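Local coordinates for biphenyl 2,3-Dioxygenase Beta Subunit (Sphingobium yanoikuyae, PDB 2GBW), which is the beta subunit of a ring-hydroxylating dioxygenase, an enzyme family that generally adds both atoms of dioxygen to aromatic rings, and probably supports that activity, at residues E17-A22 against N149-F154. Numbering follows the deposited sequence.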
ATOM      1  N   GLU B  17      -4.017  -3.245  34.613  1.00 36.16           N
ATOM      2  CA  GLU B  17      -3.242  -3.757  33.498  1.00 36.62           C
ATOM      3  C   GLU B  17      -3.347  -5.293  33.342  1.00 36.02           C
ATOM      4  O   GLU B  17      -3.456  -5.808  32.202  1.00 35.53           O
ATOM      5  CB  GLU B  17      -1.790  -3.334  33.663  1.00 37.39           C
ATOM      6  CG  GLU B  17      -1.601  -1.829  33.389  1.00 41.65           C
ATOM      7  CD  GLU B  17      -0.730  -1.487  32.190  1.00 44.73           C
ATOM      8  OE1 GLU B  17      -0.775  -2.198  31.144  1.00 49.50           O
ATOM      9  OE2 GLU B  17      -0.018  -0.450  32.306  1.00 46.10           O
ATOM     10  N   ALA B  18      -3.238  -6.014  34.459  1.00 37.29           N
ATOM     11  CA  ALA B  18      -3.352  -7.453  34.461  1.00 36.62           C
ATOM     12  C   ALA B  18      -4.750  -7.924  33.984  1.00 37.46           C
ATOM     13  O   ALA B  18      -4.850  -8.863  33.205  1.00 36.41           O
ATOM     14  CB  ALA B  18      -3.030  -7.993  35.863  1.00 36.46           C
ATOM     15  N   HIS B  19      -5.809  -7.237  34.428  1.00 36.93           N
ATOM     16  CA  HIS B  19      -7.154  -7.430  33.919  1.00 36.12           C
ATOM     17  C   HIS B  19      -7.240  -7.238  32.382  1.00 36.45           C
ATOM     18  O   HIS B  19      -7.781  -8.093  31.693  1.00 37.36           O
ATOM     19  CB  HIS B  19      -8.132  -6.449  34.599  1.00 37.56           C
ATOM     20  CG  HIS B  19      -9.500  -6.440  33.993  1.00 38.00           C
ATOM     21  ND1 HIS B  19     -10.489  -7.322  34.384  1.00 40.95           N
ATOM     22  CD2 HIS B  19     -10.029  -5.698  32.983  1.00 36.57           C
ATOM     23  CE1 HIS B  19     -11.566  -7.107  33.649  1.00 40.54           C
ATOM     24  NE2 HIS B  19     -11.320  -6.120  32.811  1.00 37.07           N
ATOM     25  N   TYR B  20      -6.711  -6.125  31.894  1.00 36.51           N
ATOM     26  CA  TYR B  20      -6.688  -5.853  30.464  1.00 36.80           C
ATOM     27  C   TYR B  20      -5.878  -6.891  29.677  1.00 37.00           C
ATOM     28  O   TYR B  20      -6.288  -7.293  28.596  1.00 37.82           O
ATOM     29  CB  TYR B  20      -6.166  -4.443  30.193  1.00 36.83           C
ATOM     30  CG  TYR B  20      -7.186  -3.328  30.324  1.00 36.26           C
ATOM     31  CD1 TYR B  20      -8.545  -3.588  30.364  1.00 38.79           C
ATOM     32  CD2 TYR B  20      -6.780  -2.008  30.396  1.00 39.11           C
ATOM     33  CE1 TYR B  20      -9.466  -2.558  30.474  1.00 37.04           C
ATOM     34  CE2 TYR B  20      -7.689  -0.986  30.501  1.00 36.56           C
ATOM     35  CZ  TYR B  20      -9.031  -1.263  30.545  1.00 37.61           C
ATOM     36  OH  TYR B  20      -9.931  -0.234  30.655  1.00 38.61           O
ATOM     37  N   ARG B  21      -4.739  -7.333  30.210  1.00 37.10           N
ATOM     38  CA  ARG B  21      -3.925  -8.385  29.531  1.00 37.19           C
ATOM     39  C   ARG B  21      -4.692  -9.689  29.433  1.00 36.98           C
ATOM     40  O   ARG B  21      -4.678 -10.342  28.386  1.00 37.05           O
ATOM     41  CB  ARG B  21      -2.583  -8.570  30.267  1.00 37.60           C
ATOM     42  CG  ARG B  21      -1.588  -7.442  30.015  1.00 37.66           C
ATOM     43  CD  ARG B  21      -0.178  -7.765  30.601  1.00 38.42           C
ATOM     44  NE  ARG B  21      -0.119  -7.896  32.043  1.00 39.81           N
ATOM     45  CZ  ARG B  21       0.284  -6.943  32.881  1.00 40.71           C
ATOM     46  NH1 ARG B  21       0.641  -5.755  32.429  1.00 42.04           N
ATOM     47  NH2 ARG B  21       0.331  -7.171  34.184  1.00 43.14           N
ATOM     48  N   ALA B  22      -5.448 -10.024  30.491  1.00 37.15           N
ATOM     49  CA  ALA B  22      -6.268 -11.257  30.481  1.00 37.16           C
ATOM     50  C   ALA B  22      -7.404 -11.152  29.488  1.00 38.21           C
ATOM     51  O   ALA B  22      -7.735 -12.148  28.800  1.00 37.79           O
ATOM     52  CB  ALA B  22      -6.746 -11.647  31.944  1.00 38.28           C
ATOM     53  N   ASN B 149     -11.863 -10.544  43.140  1.00 53.31           N
ATOM     54  CA  ASN B 149     -10.443 -10.176  43.103  1.00 52.45           C
ATOM     55  C   ASN B 149     -10.064  -9.544  41.773  1.00 52.03           C
ATOM     56  O   ASN B 149      -8.870  -9.354  41.507  1.00 54.10           O
ATOM     57  CB  ASN B 149      -9.538 -11.396  43.374  1.00 52.88           C
ATOM     58  CG  ASN B 149      -8.788 -11.289  44.703  1.00 55.73           C
ATOM     59  OD1 ASN B 149      -9.396 -11.076  45.764  1.00 58.82           O
ATOM     60  ND2 ASN B 149      -7.453 -11.435  44.643  1.00 58.98           N
ATOM     61  N   GLY B 150     -11.054  -9.203  40.936  1.00 50.12           N
ATOM     62  CA  GLY B 150     -10.791  -8.555  39.650  1.00 47.91           C
ATOM     63  C   GLY B 150     -11.700  -7.358  39.380  1.00 46.30           C
ATOM     64  O   GLY B 150     -12.075  -6.616  40.292  1.00 43.77           O
ATOM     65  N   PHE B 151     -12.071  -7.185  38.114  1.00 43.70           N
ATOM     66  CA  PHE B 151     -12.895  -6.068  37.668  1.00 43.22           C
ATOM     67  C   PHE B 151     -13.887  -6.565  36.648  1.00 41.97           C
ATOM     68  O   PHE B 151     -13.649  -7.592  36.029  1.00 43.03           O
ATOM     69  CB  PHE B 151     -12.017  -5.008  36.975  1.00 42.37           C
ATOM     70  CG  PHE B 151     -10.942  -4.478  37.859  1.00 40.89           C
ATOM     71  CD1 PHE B 151      -9.713  -5.119  37.929  1.00 41.49           C
ATOM     72  CD2 PHE B 151     -11.184  -3.391  38.689  1.00 40.87           C
ATOM     73  CE1 PHE B 151      -8.724  -4.658  38.775  1.00 41.68           C
ATOM     74  CE2 PHE B 151     -10.211  -2.939  39.571  1.00 41.70           C
ATOM     75  CZ  PHE B 151      -8.964  -3.561  39.586  1.00 39.72           C
ATOM     76  N   LYS B 152     -14.984  -5.818  36.469  1.00 41.04           N
ATOM     77  CA  LYS B 152     -15.820  -5.915  35.286  1.00 40.85           C
ATOM     78  C   LYS B 152     -16.072  -4.560  34.670  1.00 39.34           C
ATOM     79  O   LYS B 152     -16.206  -3.579  35.367  1.00 38.20           O
ATOM     80  CB  LYS B 152     -17.144  -6.590  35.629  1.00 41.77           C
ATOM     81  CG  LYS B 152     -16.971  -8.075  35.992  1.00 43.48           C
ATOM     82  CD  LYS B 152     -18.318  -8.781  36.167  1.00 43.48           C
ATOM     83  CE  LYS B 152     -18.115 -10.263  36.468  1.00 45.91           C
ATOM     84  NZ  LYS B 152     -19.399 -10.959  36.767  1.00 48.12           N
ATOM     85  N   VAL B 153     -16.169  -4.504  33.340  1.00 38.08           N
ATOM     86  CA  VAL B 153     -16.463  -3.230  32.698  1.00 38.25           C
ATOM     87  C   VAL B 153     -17.988  -3.047  32.654  1.00 38.70           C
ATOM     88  O   VAL B 153     -18.734  -3.995  32.348  1.00 38.09           O
ATOM     89  CB  VAL B 153     -15.787  -3.135  31.309  1.00 37.96           C
ATOM     90  CG1 VAL B 153     -16.286  -4.254  30.341  1.00 37.10           C
ATOM     91  CG2 VAL B 153     -16.014  -1.740  30.639  1.00 38.05           C
ATOM     92  N   PHE B 154     -18.451  -1.848  33.001  1.00 39.35           N
ATOM     93  CA  PHE B 154     -19.861  -1.517  32.895  1.00 40.03           C
ATOM     94  C   PHE B 154     -20.102  -0.366  31.933  1.00 40.53           C
ATOM     95  O   PHE B 154     -21.233  -0.136  31.523  1.00 41.90           O
ATOM     96  CB  PHE B 154     -20.546  -1.327  34.269  1.00 40.75           C
ATOM     97  CG  PHE B 154     -20.106  -0.087  35.057  1.00 39.60           C
ATOM     98  CD1 PHE B 154     -18.979  -0.130  35.858  1.00 42.88           C
ATOM     99  CD2 PHE B 154     -20.820   1.110  34.975  1.00 43.34           C
ATOM    100  CE1 PHE B 154     -18.558   0.985  36.576  1.00 41.82           C
ATOM    101  CE2 PHE B 154     -20.390   2.259  35.731  1.00 40.42           C
ATOM    102  CZ  PHE B 154     -19.255   2.167  36.499  1.00 42.53           C
TER
HETATM  103  O   HOH W   1     -10.554  -9.360  36.223  1.00 41.90           O
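In the NTF2-like fold of this beta subunit, helix 10-28 packs against the curved mixed sheet, and His19 on the helix meets Phe151 near the start of strand 150-160. The contact is small, burying 137 Å² in all, and these two aromatic residues carry nearly all of it. The His19 ring reaches the strand because chi1 of 172° sets CG opposite the backbone N and beside the carbonyl carbon. Phe151 CB lies over one imidazole face, a CH-pi contact 4.0 Å from the ring centroid and 19° off the normal. Beyond it the phenyl ring turns its edge toward the same imidazole in an offset edge-to-face pair, centroids 5.8 Å apart and planes at 80°. Phe151 CD1 also comes within 3.9 Å of His19 CB. His19 CE1 comes within 3.2 Å of Phe151 O, which sits well out of the imidazole plane on the side of Phe151 CB. A water lies at the ring edge, in plane, 2.7 Å from His19 ND1, and accepts a longer hydrogen bond of 3.3 Å from Phe151 N. The Phe151 side chain also touches Asp15 and Ile16 of the same helix, Arg146 of the adjacent strand 132-147 and Leu116 of strand 115-128. His19 is a zinc ligand in a structure of this protein, although no zinc is bound to this chain here. Replacing the His19 imidazole by an alanine methyl is likely to leave the water without its partner on the helix and to open a gap beside Phe151 CB. No direct hydrogen bond joins the segments: Phe151 CB and the phenyl edge limit the tilt of the imidazole, while the water gives buried ND1 a polar partner and ties it to the amide of Phe151.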